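Local coordinates for RNA silencing suppressor p19 (Tomato bushy stunt virus, PDB 4JNX), which suppresses RNA silencing in the infected host, probably by binding siRNA duplexes as a dimer and selecting them by length, at residues Arg63-Trp68 / Ser118-Leu123. Sequence-based numbering, arbitrary orientation.
Sequences RVLGSW and SKQELL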
loop_
_atom_site.group_PDB
_atom_site.type_symbol
_atom_site.label_atom_id
_atom_site.label_comp_id
_atom_site.label_asym_id
_atom_site.label_seq_id
_atom_site.Cartn_x
_atom_site.Cartn_y
_atom_site.Cartn_z
ATOM N N ARG A 63 -1.869 19.734 7.673
ATOM C CA ARG A 63 -1.702 20.469 6.402
ATOM C C ARG A 63 -1.647 19.489 5.237
ATOM O O ARG A 63 -2.547 19.546 4.362
ATOM C CB ARG A 63 -0.478 21.408 6.404
ATOM C CG ARG A 63 -0.315 22.289 5.150
ATOM C CD ARG A 63 1.007 23.072 5.074
ATOM N NE ARG A 63 2.113 22.217 4.551
ATOM C CZ ARG A 63 2.457 22.053 3.268
ATOM N NH1 ARG A 63 1.811 22.686 2.304
ATOM N NH2 ARG A 63 3.491 21.247 2.955
ATOM N N VAL A 64 -0.714 18.521 5.287
ATOM C CA VAL A 64 -0.514 17.631 4.081
ATOM C C VAL A 64 -1.622 16.623 3.855
ATOM O O VAL A 64 -1.762 16.126 2.724
ATOM C CB VAL A 64 0.883 16.933 4.072
ATOM C CG1 VAL A 64 2.000 17.929 4.164
ATOM C CG2 VAL A 64 1.017 15.856 5.195
ATOM N N LEU A 65 -2.358 16.235 4.912
ATOM C CA LEU A 65 -3.525 15.370 4.776
ATOM C C LEU A 65 -4.651 16.098 4.003
ATOM O O LEU A 65 -5.577 15.499 3.413
ATOM C CB LEU A 65 -4.081 14.778 6.135
ATOM C CG LEU A 65 -3.210 13.823 6.942
ATOM C CD1 LEU A 65 -3.769 13.449 8.327
ATOM C CD2 LEU A 65 -2.992 12.581 6.099
ATOM N N GLY A 66 -4.546 17.419 4.005
ATOM C CA GLY A 66 -5.415 18.155 3.196
ATOM C C GLY A 66 -5.009 18.284 1.730
ATOM O O GLY A 66 -5.647 19.034 0.992
ATOM N N SER A 67 -4.022 17.528 1.238
ATOM C CA SER A 67 -3.635 17.751 -0.164
ATOM C C SER A 67 -4.555 17.111 -1.206
ATOM O O SER A 67 -4.509 17.435 -2.381
ATOM C CB SER A 67 -2.215 17.318 -0.436
ATOM O OG SER A 67 -2.094 15.874 -0.420
ATOM N N TRP A 68 -5.363 16.153 -0.791
ATOM C CA TRP A 68 -6.414 15.655 -1.654
ATOM C C TRP A 68 -7.548 15.183 -0.755
ATOM O O TRP A 68 -7.364 14.947 0.416
ATOM C CB TRP A 68 -5.857 14.602 -2.646
ATOM C CG TRP A 68 -5.216 13.442 -2.027
ATOM C CD1 TRP A 68 -3.887 13.258 -1.809
ATOM C CD2 TRP A 68 -5.871 12.293 -1.505
ATOM N NE1 TRP A 68 -3.672 12.090 -1.187
ATOM C CE2 TRP A 68 -4.846 11.450 -0.961
ATOM C CE3 TRP A 68 -7.187 11.882 -1.424
ATOM C CZ2 TRP A 68 -5.123 10.208 -0.387
ATOM C CZ3 TRP A 68 -7.467 10.605 -0.899
ATOM C CH2 TRP A 68 -6.419 9.802 -0.360
ATOM N N SER A 118 -3.402 4.807 4.579
ATOM C CA SER A 118 -1.999 4.473 4.362
ATOM C C SER A 118 -1.126 5.726 4.545
ATOM O O SER A 118 -0.083 5.704 5.142
ATOM C CB SER A 118 -1.716 3.904 2.967
ATOM O OG SER A 118 -2.550 2.791 2.655
ATOM N N LYS A 119 -1.612 6.832 4.036
ATOM C CA LYS A 119 -0.849 8.068 4.052
ATOM C C LYS A 119 -0.642 8.503 5.528
ATOM O O LYS A 119 0.448 8.744 5.939
ATOM C CB LYS A 119 -1.575 9.171 3.255
ATOM C CG LYS A 119 -0.981 10.537 3.409
ATOM C CD LYS A 119 -1.742 11.490 2.486
ATOM C CE LYS A 119 -1.129 12.859 2.440
ATOM N NZ LYS A 119 -1.769 13.652 1.312
ATOM N N GLN A 120 -1.705 8.507 6.294
ATOM C CA GLN A 120 -1.559 8.872 7.694
ATOM C C GLN A 120 -0.648 7.952 8.495
ATOM O O GLN A 120 0.165 8.390 9.224
ATOM C CB GLN A 120 -2.879 8.849 8.403
ATOM C CG GLN A 120 -3.895 9.589 7.667
ATOM C CD GLN A 120 -5.101 9.811 8.519
ATOM O OE1 GLN A 120 -4.973 10.394 9.608
ATOM N NE2 GLN A 120 -6.282 9.331 8.046
ATOM N N GLU A 121 -0.775 6.641 8.249
ATOM C CA GLU A 121 0.043 5.670 8.962
ATOM C C GLU A 121 1.480 5.753 8.598
ATOM O O GLU A 121 2.323 5.717 9.465
ATOM C CB GLU A 121 -0.464 4.262 8.764
ATOM C CG GLU A 121 -1.900 4.040 9.310
ATOM C CD GLU A 121 -2.120 4.289 10.822
ATOM O OE1 GLU A 121 -2.059 3.318 11.639
ATOM O OE2 GLU A 121 -2.389 5.480 11.195
ATOM N N LEU A 122 1.782 5.971 7.307
ATOM C CA LEU A 122 3.138 6.101 6.908
ATOM C C LEU A 122 3.797 7.401 7.424
ATOM O O LEU A 122 4.984 7.410 7.732
ATOM C CB LEU A 122 3.327 6.058 5.384
ATOM C CG LEU A 122 4.723 6.119 4.796
ATOM C CD1 LEU A 122 5.775 5.083 5.397
ATOM C CD2 LEU A 122 4.698 6.121 3.227
ATOM N N LEU A 123 3.048 8.468 7.413
ATOM C CA LEU A 123 3.640 9.757 7.820
ATOM C C LEU A 123 3.812 9.795 9.354
ATOM O O LEU A 123 4.641 10.475 9.851
ATOM C CB LEU A 123 2.801 10.895 7.315
ATOM C CG LEU A 123 2.739 11.126 5.820
ATOM C CD1 LEU A 123 1.752 12.261 5.541
ATOM C CD2 LEU A 123 4.107 11.278 5.156
HETATM O O HOH W 1 -4.763 13.779 1.628
#
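K119 reaches from helix 108-123 to the C-terminal end of helix 58-65 and buries its amino group there. Its chain is extended throughout, with CG anti to the backbone N (chi1 170°), and this carries NZ to the backbone of V64 and the turn that follows. NZ donates to V64 O at 2.8 Å. It approaches at a C=O...N angle of 143°, tilted 31° out of the carbonyl plane. S67 N bonds to the same oxygen from the opposite face. A water accepts from K119 NZ at 3.0 Å and donates to L65 O and W68 O, so it ties the amino group to the turn on either side of G66-S67. This water also lies over one face of the W68 indole, toward its rim. E39 of strand 36-43 forms a salt bridge with K119 and takes hydrogen bonds from S67 OG and W68 NE1. The charge of the lysine is thus probably balanced inside the core. In the p19 fold, helices 58-65 and 108-123 pack side by side on one face of the antiparallel sheet. V64 and L123 pack against the sheet: V64 CG2 meets L123 CD1 at 3.7 Å, and both side chains touch F37. Next to this buried pair, L65 and Q120 form the solvent side. Both are partly exposed, yet their contact is close. They cross at about a right angle. L65 CD2 rests on Q120 CG at 3.5 Å, and L65 CD1 lies 3.5 Å from Q120 OE1. L65 CD2 also lies against the aliphatic part of K119, 3.9 Å from its CG.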